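Local coordinates for protein ADP-ribosyltransferase (Staphylococcus aureus, PDB 1OJQ) that probably transfers ADP-ribose from NAD+ to a target protein, as a C3-type mono-ADP-ribosyltransferase exoenzyme of the ADP-ribosylating toxin family, at residues E2-T7 and T77-Y82; M31-Y36 and K170-Y175; G144-G149 and P176-V181; E157-T162 and A207-K212. All coordinates share one frame; numbering follows the deposited sequence.

Interaction 1 of 4, residues E2-T7 and T77-Y82; sequences ETKNFT and TPDSVY
Two backbone hydrogen bonds pin K4 against the start of strand 81-87. K4 N donates to S80 O at 2.8 Å, from above the carbonyl plane, and K4 O receives Y82 N at 3.0 Å almost along the C=O axis. One residue earlier the hydroxyls of T3 and S80 are hydrogen-bonded, OG1 to OG at 2.8 Å, and either could be the donor. The T3 torsion that sets OG1 beside its own backbone N (chi1 -64°) turns CG2 the other way, to 3.7 Å from Y82 CD1. N5 reaches the same tyrosine from its amide end, ND2 lying 3.3 Å from Y82 CB with amide and ring planes nearly perpendicular; that ND2 also bonds to Y84 OH. The K4 chain, bent at chi2 and chi3, lays CG across D79 CB at 3.6 Å, while NZ stays clear of the carboxylate, whose OD1 is held by W15 NE1. V81 CG2 meets the edge of the F6 ring at CE2, 4.1 Å away. Water extends the pairing at both ends, one molecule joining E2 O to S80 N and another F6 N to Y82 O. Further out, Y82 makes a cation-pi contact with K155, and W15 of helix 9-23 packs on K4, F6 and V81. This is a single beta bridge, K4 with V81, by which the N-terminal tail, crossing at 52°, meets the beginning of edge strand 81-87 in the mixed sheet of the ADP-ribosyltransferase fold.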
loop_
_atom_site.group_PDB
_atom_site.type_symbol
_atom_site.label_atom_id
_atom_site.label_comp_id
_atom_site.label_asym_id
_atom_site.label_seq_id
_atom_site.Cartn_x
_atom_site.Cartn_y
_atom_site.Cartn_z
ATOM N N GLU A 2 9.535 -14.014 -13.859
ATOM C CA GLU A 2 8.876 -14.296 -12.579
ATOM C C GLU A 2 8.491 -13.021 -11.819
ATOM O O GLU A 2 9.082 -11.966 -11.979
ATOM C CB GLU A 2 9.766 -15.147 -11.679
ATOM C CG GLU A 2 10.094 -16.539 -12.181
ATOM C CD GLU A 2 11.079 -16.567 -13.329
ATOM O OE1 GLU A 2 10.803 -17.299 -14.307
ATOM O OE2 GLU A 2 12.130 -15.889 -13.297
ATOM N N THR A 3 7.498 -13.148 -10.957
ATOM C CA THR A 3 7.164 -12.137 -9.956
ATOM C C THR A 3 8.076 -12.310 -8.766
ATOM O O THR A 3 8.342 -13.454 -8.365
ATOM C CB THR A 3 5.685 -12.309 -9.565
ATOM O OG1 THR A 3 4.936 -12.032 -10.770
ATOM C CG2 THR A 3 5.211 -11.370 -8.468
ATOM N N LYS A 4 8.565 -11.218 -8.197
ATOM C CA LYS A 4 9.398 -11.294 -6.997
ATOM C C LYS A 4 8.531 -11.272 -5.749
ATOM O O LYS A 4 7.475 -10.630 -5.723
ATOM C CB LYS A 4 10.364 -10.107 -6.926
ATOM C CG LYS A 4 11.189 -9.881 -8.180
ATOM C CD LYS A 4 12.429 -10.738 -8.221
ATOM C CE LYS A 4 13.524 -10.357 -7.251
ATOM N NZ LYS A 4 14.473 -11.474 -6.967
ATOM N N ASN A 5 8.979 -11.951 -4.703
ATOM C CA ASN A 5 8.297 -11.893 -3.418
ATOM C C ASN A 5 9.361 -11.996 -2.331
ATOM O O ASN A 5 10.030 -13.030 -2.328
ATOM C CB ASN A 5 7.278 -13.014 -3.296
ATOM C CG ASN A 5 6.432 -12.850 -2.042
ATOM O OD1 ASN A 5 6.531 -13.697 -1.151
ATOM N ND2 ASN A 5 5.647 -11.797 -1.924
ATOM N N PHE A 6 9.516 -10.988 -1.483
ATOM C CA PHE A 6 10.615 -10.923 -0.534
ATOM C C PHE A 6 10.227 -11.314 0.883
ATOM O O PHE A 6 9.234 -10.799 1.409
ATOM C CB PHE A 6 11.203 -9.493 -0.482
ATOM C CG PHE A 6 11.874 -9.141 -1.807
ATOM C CD1 PHE A 6 13.166 -9.572 -2.084
ATOM C CD2 PHE A 6 11.196 -8.395 -2.754
ATOM C CE1 PHE A 6 13.757 -9.251 -3.295
ATOM C CE2 PHE A 6 11.789 -8.069 -3.968
ATOM C CZ PHE A 6 13.071 -8.499 -4.238
ATOM N N THR A 7 11.048 -12.178 1.477
ATOM C CA THR A 7 10.942 -12.435 2.908
ATOM C C THR A 7 12.241 -12.077 3.640
ATOM O O THR A 7 12.259 -11.949 4.869
ATOM C CB THR A 7 10.601 -13.903 3.228
ATOM O OG1 THR A 7 11.598 -14.771 2.663
ATOM C CG2 THR A 7 9.265 -14.269 2.605
ATOM N N THR A 77 9.128 -0.350 -11.479
ATOM C CA THR A 77 9.590 -1.647 -10.998
ATOM C C THR A 77 10.362 -2.419 -12.065
ATOM O O THR A 77 9.876 -2.562 -13.186
ATOM C CB THR A 77 8.391 -2.512 -10.538
ATOM O OG1 THR A 77 7.464 -2.594 -11.631
ATOM C CG2 THR A 77 7.660 -1.858 -9.369
ATOM N N PRO A 78 11.550 -2.903 -11.743
ATOM C CA PRO A 78 12.316 -3.677 -12.735
ATOM C C PRO A 78 11.826 -5.108 -12.877
ATOM O O PRO A 78 12.237 -5.820 -13.797
ATOM C CB PRO A 78 13.724 -3.659 -12.119
ATOM C CG PRO A 78 13.447 -3.712 -10.641
ATOM C CD PRO A 78 12.282 -2.766 -10.469
ATOM N N ASP A 79 10.960 -5.572 -11.985
ATOM C CA ASP A 79 10.305 -6.877 -12.062
ATOM C C ASP A 79 8.849 -6.736 -11.598
ATOM O O ASP A 79 8.564 -5.826 -10.827
ATOM C CB ASP A 79 10.941 -7.942 -11.179
ATOM C CG ASP A 79 12.433 -8.123 -11.398
ATOM O OD1 ASP A 79 13.259 -7.561 -10.651
ATOM O OD2 ASP A 79 12.775 -8.842 -12.360
ATOM N N SER A 80 7.994 -7.654 -12.030
ATOM C CA SER A 80 6.699 -7.788 -11.353
ATOM C C SER A 80 7.007 -8.122 -9.899
ATOM O O SER A 80 7.946 -8.891 -9.640
ATOM C CB SER A 80 5.881 -8.861 -12.051
ATOM O OG SER A 80 4.799 -9.316 -11.265
ATOM N N VAL A 81 6.289 -7.568 -8.923
ATOM C CA VAL A 81 6.663 -7.848 -7.529
ATOM C C VAL A 81 5.452 -7.749 -6.609
ATOM O O VAL A 81 4.561 -6.952 -6.933
ATOM C CB VAL A 81 7.744 -6.846 -7.047
ATOM C CG1 VAL A 81 7.269 -5.404 -7.213
ATOM C CG2 VAL A 81 8.155 -7.089 -5.600
ATOM N N TYR A 82 5.412 -8.515 -5.515
ATOM C CA TYR A 82 4.367 -8.275 -4.518
ATOM C C TYR A 82 4.814 -7.260 -3.467
ATOM O O TYR A 82 5.937 -7.320 -2.977
ATOM C CB TYR A 82 3.980 -9.546 -3.748
ATOM C CG TYR A 82 3.010 -10.421 -4.523
ATOM C CD1 TYR A 82 3.456 -11.546 -5.193
ATOM C CD2 TYR A 82 1.659 -10.084 -4.563
ATOM C CE1 TYR A 82 2.557 -12.331 -5.897
ATOM C CE2 TYR A 82 0.752 -10.861 -5.264
ATOM C CZ TYR A 82 1.227 -11.978 -5.920
ATOM O OH TYR A 82 0.332 -12.756 -6.618
HETATM O O HOH W 1 9.004 -9.804 -13.779
HETATM O O HOH W 2 7.737 -8.791 -1.680
#

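Interaction 2 of 4, residues M31-Y36 and K170-Y175; sequences MAIYNY and KELTAY
An ST turn shapes the loop that leads from strand 165-166 toward strand 180-183 where it passes helix 27-38: T173 OG1 accepts from Y175 N at 3.0 Å. The helix side of the contact is carried by I33 and Y34. Y34 has CG anti to its backbone N (chi1 -168°), which swings the phenol off the helix and along the loop backbone from E171 to A174. Its CD1 lies 3.7 Å from E171 O, and CE1 comes within 3.4 Å of T173 C. At the far end of the ring the hydroxyl region rests on alanine, with Y34 OH 3.7 Å from A174 CB. The root of the same side chain meets a carbonyl, since Y34 CA makes a CA-H...O contact of 3.0 Å to L172 O. I33 CG2 packs against the same oxygen at 3.2 Å, so one carbonyl touches two successive helix residues. I33 and L172 then run side by side in the same direction, CG2 of I33 lying 4.1 Å from CB of L172. The loop is thus fitted to the helix flank almost wholly through apolar and carbonyl contacts, next to the NAD-binding region of the ADP-ribosyltransferase fold. T37, an NAD+-binding residue in the next position of the same helix, has its OG1 hydrogen-bonded both to Y34 O and to A174 N, so the same hydroxyl links helix and loop. I33 also packs on Y25 and I167 and touches T71 of helix 59-73, while L172 shares the contact with Y25.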
loop_
_atom_site.group_PDB
_atom_site.type_symbol
_atom_site.label_atom_id
_atom_site.label_comp_id
_atom_site.label_asym_id
_atom_site.label_seq_id
_atom_site.Cartn_x
_atom_site.Cartn_y
_atom_site.Cartn_z
ATOM N N MET A 31 13.443 15.483 -0.030
ATOM C CA MET A 31 12.641 16.253 0.904
ATOM C C MET A 31 11.165 15.892 0.813
ATOM O O MET A 31 10.465 15.782 1.824
ATOM C CB MET A 31 12.805 17.746 0.623
ATOM C CG MET A 31 11.932 18.708 1.396
ATOM S SD MET A 31 12.033 20.366 0.642
ATOM C CE MET A 31 10.305 20.686 0.302
ATOM N N ALA A 32 10.686 15.745 -0.420
ATOM C CA ALA A 32 9.287 15.404 -0.623
ATOM C C ALA A 32 8.965 14.046 -0.027
ATOM O O ALA A 32 7.948 13.916 0.648
ATOM C CB ALA A 32 8.952 15.327 -2.111
ATOM N N ILE A 33 9.810 13.053 -0.334
ATOM C CA ILE A 33 9.490 11.725 0.204
ATOM C C ILE A 33 9.572 11.764 1.723
ATOM O O ILE A 33 8.687 11.250 2.418
ATOM C CB ILE A 33 10.442 10.651 -0.344
ATOM C CG1 ILE A 33 10.316 10.475 -1.864
ATOM C CG2 ILE A 33 10.284 9.320 0.379
ATOM C CD1 ILE A 33 11.533 9.766 -2.452
ATOM N N TYR A 34 10.619 12.372 2.272
ATOM C CA TYR A 34 10.786 12.368 3.735
ATOM C C TYR A 34 9.584 13.032 4.391
ATOM O O TYR A 34 8.983 12.499 5.320
ATOM C CB TYR A 34 12.080 13.068 4.171
ATOM C CG TYR A 34 12.390 12.809 5.629
ATOM C CD1 TYR A 34 13.172 11.725 6.016
ATOM C CD2 TYR A 34 11.903 13.638 6.633
ATOM C CE1 TYR A 34 13.468 11.455 7.335
ATOM C CE2 TYR A 34 12.189 13.384 7.963
ATOM C CZ TYR A 34 12.967 12.303 8.312
ATOM O OH TYR A 34 13.246 12.071 9.633
ATOM N N ASN A 35 9.229 14.228 3.936
ATOM C CA ASN A 35 8.097 14.935 4.533
ATOM C C ASN A 35 6.804 14.137 4.430
ATOM O O ASN A 35 5.984 14.176 5.353
ATOM C CB ASN A 35 7.918 16.316 3.900
ATOM C CG ASN A 35 8.978 17.283 4.388
ATOM O OD1 ASN A 35 9.587 17.111 5.453
ATOM N ND2 ASN A 35 9.217 18.313 3.585
ATOM N N TYR A 36 6.600 13.414 3.333
ATOM C CA TYR A 36 5.409 12.571 3.224
ATOM C C TYR A 36 5.402 11.517 4.321
ATOM O O TYR A 36 4.373 11.299 4.977
ATOM C CB TYR A 36 5.298 11.947 1.806
ATOM C CG TYR A 36 3.981 11.187 1.720
ATOM C CD1 TYR A 36 2.812 11.884 1.426
ATOM C CD2 TYR A 36 3.906 9.825 1.946
ATOM C CE1 TYR A 36 1.599 11.202 1.351
ATOM C CE2 TYR A 36 2.698 9.141 1.881
ATOM C CZ TYR A 36 1.553 9.841 1.578
ATOM O OH TYR A 36 0.345 9.171 1.515
ATOM N N LYS A 170 17.916 6.179 4.767
ATOM C CA LYS A 170 17.709 6.961 5.976
ATOM C C LYS A 170 17.434 8.421 5.692
ATOM O O LYS A 170 16.866 9.068 6.573
ATOM C CB LYS A 170 18.918 6.843 6.913
ATOM C CG LYS A 170 19.229 5.421 7.341
ATOM C CD LYS A 170 18.790 5.123 8.761
ATOM C CE LYS A 170 18.560 3.630 8.965
ATOM N NZ LYS A 170 18.843 3.221 10.368
ATOM N N GLU A 171 17.796 8.910 4.511
ATOM C CA GLU A 171 17.493 10.299 4.198
ATOM C C GLU A 171 16.140 10.482 3.526
ATOM O O GLU A 171 15.703 11.623 3.285
ATOM C CB GLU A 171 18.625 10.852 3.327
ATOM C CG GLU A 171 18.471 10.505 1.858
ATOM C CD GLU A 171 18.935 9.096 1.532
ATOM O OE1 GLU A 171 19.052 8.791 0.323
ATOM O OE2 GLU A 171 19.182 8.283 2.446
ATOM N N LEU A 172 15.454 9.387 3.194
ATOM C CA LEU A 172 14.184 9.407 2.496
ATOM C C LEU A 172 12.988 9.144 3.428
ATOM O O LEU A 172 11.894 9.601 3.092
ATOM C CB LEU A 172 14.117 8.351 1.382
ATOM C CG LEU A 172 15.174 8.440 0.281
ATOM C CD1 LEU A 172 14.940 7.348 -0.761
ATOM C CD2 LEU A 172 15.177 9.824 -0.351
ATOM N N THR A 173 13.176 8.402 4.527
ATOM C CA THR A 173 12.003 8.069 5.360
ATOM C C THR A 173 12.216 8.325 6.845
ATOM O O THR A 173 13.292 8.053 7.372
ATOM C CB THR A 173 11.576 6.596 5.155
ATOM O OG1 THR A 173 10.420 6.337 5.968
ATOM C CG2 THR A 173 12.645 5.615 5.584
ATOM N N ALA A 174 11.182 8.854 7.501
ATOM C CA ALA A 174 11.183 9.073 8.941
ATOM C C ALA A 174 10.988 7.753 9.686
ATOM O O ALA A 174 11.109 7.696 10.919
ATOM C CB ALA A 174 10.109 10.085 9.327
ATOM N N TYR A 175 10.694 6.703 8.916
ATOM C CA TYR A 175 10.406 5.384 9.473
ATOM C C TYR A 175 11.214 4.274 8.813
ATOM O O TYR A 175 10.620 3.430 8.133
ATOM C CB TYR A 175 8.903 5.079 9.299
ATOM C CG TYR A 175 8.081 5.965 10.212
ATOM C CD1 TYR A 175 7.729 7.252 9.810
ATOM C CD2 TYR A 175 7.679 5.514 11.461
ATOM C CE1 TYR A 175 6.986 8.092 10.620
ATOM C CE2 TYR A 175 6.935 6.349 12.283
ATOM C CZ TYR A 175 6.597 7.615 11.860
ATOM O OH TYR A 175 5.860 8.436 12.677
#

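Interaction 3 of 4, residues G144-G149 and P176-V181; sequences GAALAG and PGQQEV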
loop_
_atom_site.group_PDB
_atom_site.type_symbol
_atom_site.label_atom_id
_atom_site.label_comp_id
_atom_site.label_asym_id
_atom_site.label_seq_id
_atom_site.Cartn_x
_atom_site.Cartn_y
_atom_site.Cartn_z
ATOM N N GLY A 144 5.160 -6.722 7.310
ATOM C CA GLY A 144 5.373 -6.518 8.731
ATOM C C GLY A 144 6.746 -6.051 9.147
ATOM O O GLY A 144 7.124 -5.999 10.326
ATOM N N ALA A 145 7.579 -5.678 8.179
ATOM C CA ALA A 145 8.910 -5.187 8.514
ATOM C C ALA A 145 8.810 -3.940 9.388
ATOM O O ALA A 145 8.222 -2.942 8.979
ATOM C CB ALA A 145 9.693 -4.885 7.243
ATOM N N ALA A 146 9.402 -4.024 10.585
ATOM C CA ALA A 146 9.458 -2.884 11.488
ATOM C C ALA A 146 8.068 -2.459 11.954
ATOM O O ALA A 146 7.954 -1.367 12.530
ATOM C CB ALA A 146 10.173 -1.730 10.805
ATOM N N LEU A 147 7.064 -3.298 11.738
ATOM C CA LEU A 147 5.704 -2.968 12.141
ATOM C C LEU A 147 5.055 -4.078 12.969
ATOM O O LEU A 147 5.278 -5.268 12.780
ATOM C CB LEU A 147 4.834 -2.658 10.916
ATOM C CG LEU A 147 5.205 -1.358 10.186
ATOM C CD1 LEU A 147 4.498 -1.282 8.843
ATOM C CD2 LEU A 147 4.876 -0.150 11.050
ATOM N N ALA A 148 4.216 -3.644 13.922
ATOM C CA ALA A 148 3.442 -4.620 14.685
ATOM C C ALA A 148 2.423 -5.334 13.813
ATOM O O ALA A 148 1.953 -4.748 12.839
ATOM C CB ALA A 148 2.685 -3.931 15.814
ATOM N N GLY A 149 2.049 -6.555 14.181
ATOM C CA GLY A 149 1.020 -7.272 13.462
ATOM C C GLY A 149 -0.325 -6.582 13.400
ATOM O O GLY A 149 -0.745 -5.865 14.318
ATOM N N PRO A 176 12.523 4.304 9.010
ATOM C CA PRO A 176 13.422 3.337 8.370
ATOM C C PRO A 176 13.138 1.901 8.797
ATOM O O PRO A 176 12.673 1.643 9.902
ATOM C CB PRO A 176 14.824 3.719 8.862
ATOM C CG PRO A 176 14.587 4.569 10.062
ATOM C CD PRO A 176 13.264 5.264 9.848
ATOM N N GLY A 177 13.421 0.971 7.885
ATOM C CA GLY A 177 13.307 -0.427 8.229
ATOM C C GLY A 177 11.998 -1.049 7.812
ATOM O O GLY A 177 11.861 -2.264 7.918
ATOM N N GLN A 178 11.060 -0.240 7.317
ATOM C CA GLN A 178 9.782 -0.761 6.865
ATOM C C GLN A 178 9.826 -1.321 5.446
ATOM O O GLN A 178 8.791 -1.826 4.992
ATOM C CB GLN A 178 8.700 0.338 6.926
ATOM C CG GLN A 178 8.422 0.853 8.331
ATOM C CD GLN A 178 7.346 1.928 8.279
ATOM O OE1 GLN A 178 7.068 2.431 7.179
ATOM N NE2 GLN A 178 6.765 2.253 9.421
ATOM N N GLN A 179 10.975 -1.219 4.769
ATOM C CA GLN A 179 11.055 -1.686 3.384
ATOM C C GLN A 179 9.972 -1.033 2.533
ATOM O O GLN A 179 9.352 -1.687 1.699
ATOM C CB GLN A 179 10.940 -3.220 3.356
ATOM C CG GLN A 179 12.162 -3.890 3.983
ATOM C CD GLN A 179 13.438 -3.707 3.181
ATOM O OE1 GLN A 179 14.524 -3.932 3.749
ATOM N NE2 GLN A 179 13.399 -3.348 1.916
ATOM N N GLU A 180 9.732 0.257 2.748
ATOM C CA GLU A 180 8.589 0.910 2.130
ATOM C C GLU A 180 8.747 1.147 0.638
ATOM O O GLU A 180 9.753 1.599 0.123
ATOM C CB GLU A 180 8.282 2.255 2.832
ATOM C CG GLU A 180 6.997 2.877 2.236
ATOM C CD GLU A 180 6.438 4.022 3.050
ATOM O OE1 GLU A 180 6.931 4.296 4.169
ATOM O OE2 GLU A 180 5.473 4.669 2.560
ATOM N N VAL A 181 7.662 0.834 -0.075
ATOM C CA VAL A 181 7.502 1.195 -1.484
ATOM C C VAL A 181 6.339 2.175 -1.575
ATOM O O VAL A 181 5.259 1.844 -1.053
ATOM C CB VAL A 181 7.244 -0.043 -2.360
ATOM C CG1 VAL A 181 6.816 0.325 -3.765
ATOM C CG2 VAL A 181 8.520 -0.890 -2.351
HETATM O O HOH W 3 7.988 1.251 11.803
#
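A146 O and the amide tip of Q178 are linked through one water, which donates to A146 O at 2.7 Å and accepts from Q178 NE2 at 2.9 Å. This water therefore has one grip on each segment. The segment 144-149 opens with a type II beta turn from G144 to L147, closed by L147 N donating to G144 O, and its corner leans on the loop that enters strand 180-183. That strand carries E180, an NAD+-binding residue, so the contact borders the nucleotide site of the ADP-ribosyltransferase fold. The corner residues present two methyl groups to a single carbonyl: A145 CB is 3.5 Å from G177 O, and A146 CB is 3.4 Å from the same oxygen. A145 O in turn receives the CA-H of Q178 at 3.4 Å, a fairly straight approach (159° at H). Beyond CG the Q178 chain is extended, and this carries its amide up to L147. Q178 also touches Q140, another NAD+-binding residue, as do A145 and L147. In the loop 176-179, the carboxylate of D168 takes G177 N on one oxygen and Q179 N on the other, fixing the loop backbone on either side of Q178. Q179 turns its own end away, to T13 OG1. With CG beside its backbone N (chi1 -69°), L147 crosses the glutamine obliquely, and its CD2 comes to rest 3.5 Å from Q178 NE2.

Interaction 4 of 4, residues E157-T162 and A207-K212; sequences ELPKGT and AVVFKK
K211 stretches its side chain along the turn that follows strand 152-158. CB, at the base, lies 4.1 Å from P159 CG, and with CG anti to the backbone N (chi1 -174°) the next carbon rests 3.8 Å from T162 OG1. The remaining methylenes stay extended across the backbone of K160 and G161, CD near K160 O, and NZ ends near the same oxygen, but at an angle too poor for a hydrogen bond. This turn is type II, from P159 to T162, with G161 at positive phi; T77 OG1 is hydrogen-bonded to P159 O. Upstream, the strands run parallel as neighbours in the mixed sheet of the ADP-ribosyltransferase fold. E157 N donates to A207 O at 2.8 Å, nearly along the C=O axis, and E157 O receives V209 N at 3.0 Å, in the carbonyl plane. E157 and V208 share one face of the sheet and lie side by side. V209 and L158 also run together, V209 CG2 meeting L158 CD2 at 3.6 Å. The P159 ring leads the chain off the strand over the V209 carbonyl, its CG 3.2 Å from V209 O. At the C-terminus T162 OG1, anti to its own backbone N, accepts K212 N at 2.9 Å in a nearly straight bond. A water donates to both G161 O and K212 OXT, and K163 NZ holds the other terminal oxygen, K212 O.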
loop_
_atom_site.group_PDB
_atom_site.type_symbol
_atom_site.label_atom_id
_atom_site.label_comp_id
_atom_site.label_asym_id
_atom_site.label_seq_id
_atom_site.Cartn_x
_atom_site.Cartn_y
_atom_site.Cartn_z
ATOM N N GLU A 157 0.016 -7.466 -6.201
ATOM C CA GLU A 157 0.948 -7.763 -7.292
ATOM C C GLU A 157 1.144 -6.520 -8.161
ATOM O O GLU A 157 0.191 -6.046 -8.775
ATOM C CB GLU A 157 0.416 -8.907 -8.157
ATOM C CG GLU A 157 1.454 -9.471 -9.122
ATOM C CD GLU A 157 0.785 -10.327 -10.189
ATOM O OE1 GLU A 157 1.305 -10.450 -11.312
ATOM O OE2 GLU A 157 -0.290 -10.886 -9.912
ATOM N N LEU A 158 2.352 -5.977 -8.244
ATOM C CA LEU A 158 2.625 -4.821 -9.073
ATOM C C LEU A 158 3.160 -5.278 -10.430
ATOM O O LEU A 158 4.123 -6.051 -10.427
ATOM C CB LEU A 158 3.705 -3.928 -8.464
ATOM C CG LEU A 158 3.465 -3.428 -7.047
ATOM C CD1 LEU A 158 4.582 -2.485 -6.638
ATOM C CD2 LEU A 158 2.095 -2.761 -6.959
ATOM N N PRO A 159 2.588 -4.832 -11.514
ATOM C CA PRO A 159 3.132 -5.208 -12.831
ATOM C C PRO A 159 4.557 -4.718 -13.038
ATOM O O PRO A 159 4.975 -3.676 -12.526
ATOM C CB PRO A 159 2.220 -4.459 -13.805
ATOM C CG PRO A 159 0.957 -4.182 -13.055
ATOM C CD PRO A 159 1.382 -3.983 -11.627
ATOM N N LYS A 160 5.337 -5.471 -13.808
ATOM C CA LYS A 160 6.655 -4.951 -14.165
ATOM C C LYS A 160 6.496 -3.643 -14.916
ATOM O O LYS A 160 5.625 -3.448 -15.773
ATOM C CB LYS A 160 7.373 -6.018 -14.986
ATOM C CG LYS A 160 8.732 -5.589 -15.487
ATOM C CD LYS A 160 9.396 -6.656 -16.359
ATOM C CE LYS A 160 10.777 -6.104 -16.763
ATOM N NZ LYS A 160 11.614 -7.234 -17.260
ATOM N N GLY A 161 7.366 -2.701 -14.589
ATOM C CA GLY A 161 7.379 -1.433 -15.295
ATOM C C GLY A 161 6.373 -0.413 -14.806
ATOM O O GLY A 161 6.216 0.641 -15.434
ATOM N N THR A 162 5.681 -0.681 -13.699
ATOM C CA THR A 162 4.762 0.327 -13.143
ATOM C C THR A 162 5.523 1.328 -12.271
ATOM O O THR A 162 6.588 1.029 -11.705
ATOM C CB THR A 162 3.632 -0.398 -12.376
ATOM O OG1 THR A 162 2.499 0.457 -12.245
ATOM C CG2 THR A 162 4.062 -0.760 -10.955
ATOM N N ALA A 207 -4.521 -9.019 -4.448
ATOM C CA ALA A 207 -5.053 -8.203 -5.536
ATOM C C ALA A 207 -3.982 -7.855 -6.568
ATOM O O ALA A 207 -2.774 -7.919 -6.306
ATOM C CB ALA A 207 -5.658 -6.919 -4.960
ATOM N N VAL A 208 -4.431 -7.449 -7.745
ATOM C CA VAL A 208 -3.536 -7.026 -8.814
ATOM C C VAL A 208 -3.683 -5.539 -9.128
ATOM O O VAL A 208 -4.784 -5.090 -9.437
ATOM C CB VAL A 208 -3.837 -7.844 -10.083
ATOM C CG1 VAL A 208 -2.869 -7.480 -11.199
ATOM C CG2 VAL A 208 -3.751 -9.317 -9.716
ATOM N N VAL A 209 -2.570 -4.813 -9.048
ATOM C CA VAL A 209 -2.571 -3.380 -9.351
ATOM C C VAL A 209 -2.535 -3.122 -10.849
ATOM O O VAL A 209 -1.842 -3.795 -11.613
ATOM C CB VAL A 209 -1.344 -2.706 -8.693
ATOM C CG1 VAL A 209 -1.063 -1.318 -9.244
ATOM C CG2 VAL A 209 -1.517 -2.610 -7.174
ATOM N N PHE A 210 -3.280 -2.132 -11.312
ATOM C CA PHE A 210 -3.261 -1.699 -12.700
ATOM C C PHE A 210 -1.976 -0.897 -12.936
ATOM O O PHE A 210 -1.653 -0.027 -12.121
ATOM C CB PHE A 210 -4.465 -0.832 -13.040
ATOM C CG PHE A 210 -5.791 -1.541 -13.247
ATOM C CD1 PHE A 210 -5.906 -2.916 -13.122
ATOM C CD2 PHE A 210 -6.928 -0.806 -13.570
ATOM C CE1 PHE A 210 -7.126 -3.549 -13.316
ATOM C CE2 PHE A 210 -8.151 -1.437 -13.757
ATOM C CZ PHE A 210 -8.256 -2.807 -13.610
ATOM N N LYS A 211 -1.245 -1.183 -13.994
ATOM C CA LYS A 211 -0.034 -0.419 -14.276
ATOM C C LYS A 211 -0.340 1.062 -14.460
ATOM O O LYS A 211 -1.319 1.468 -15.103
ATOM C CB LYS A 211 0.618 -0.969 -15.540
ATOM C CG LYS A 211 1.978 -0.366 -15.894
ATOM C CD LYS A 211 2.576 -1.326 -16.916
ATOM C CE LYS A 211 4.080 -1.350 -16.978
ATOM N NZ LYS A 211 4.502 -1.727 -18.365
ATOM N N LYS A 212 0.560 1.869 -13.881
ATOM C CA LYS A 212 0.544 3.307 -14.056
ATOM C C LYS A 212 1.909 3.810 -14.537
ATOM O O LYS A 212 1.906 4.844 -15.233
ATOM C CB LYS A 212 0.177 4.071 -12.771
ATOM C CG LYS A 212 -1.318 4.021 -12.491
ATOM C CD LYS A 212 -1.680 4.633 -11.155
ATOM C CE LYS A 212 -1.814 6.143 -11.210
ATOM N NZ LYS A 212 -2.786 6.629 -12.222
ATOM O OXT LYS A 212 2.938 3.174 -14.207
HETATM O O HOH W 4 4.872 3.061 -15.914
#

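Overall arrangement
Interactions 1 and 4 are neighbours, their centres about 10 Å apart. Strands 81-87 and 152-158 lie side by side in the mixed sheet, and V81 O meets L158 N at 2.7 Å, a probable hydrogen bond. Both are built on backbone pairing, and both tie a chain terminus to the sheet. Interactions 2 and 3 lie along one continuous loop, 170-175 passing directly into 176-181, and rely instead on side chains, methyl groups and carbonyls, near residues that bind NAD+. All four are partly buried, mixing enclosed residues such as V81, I33, A145 and V209 with exposed ones. Interactions 2 and 4 stand farthest apart, about 24 Å between centres.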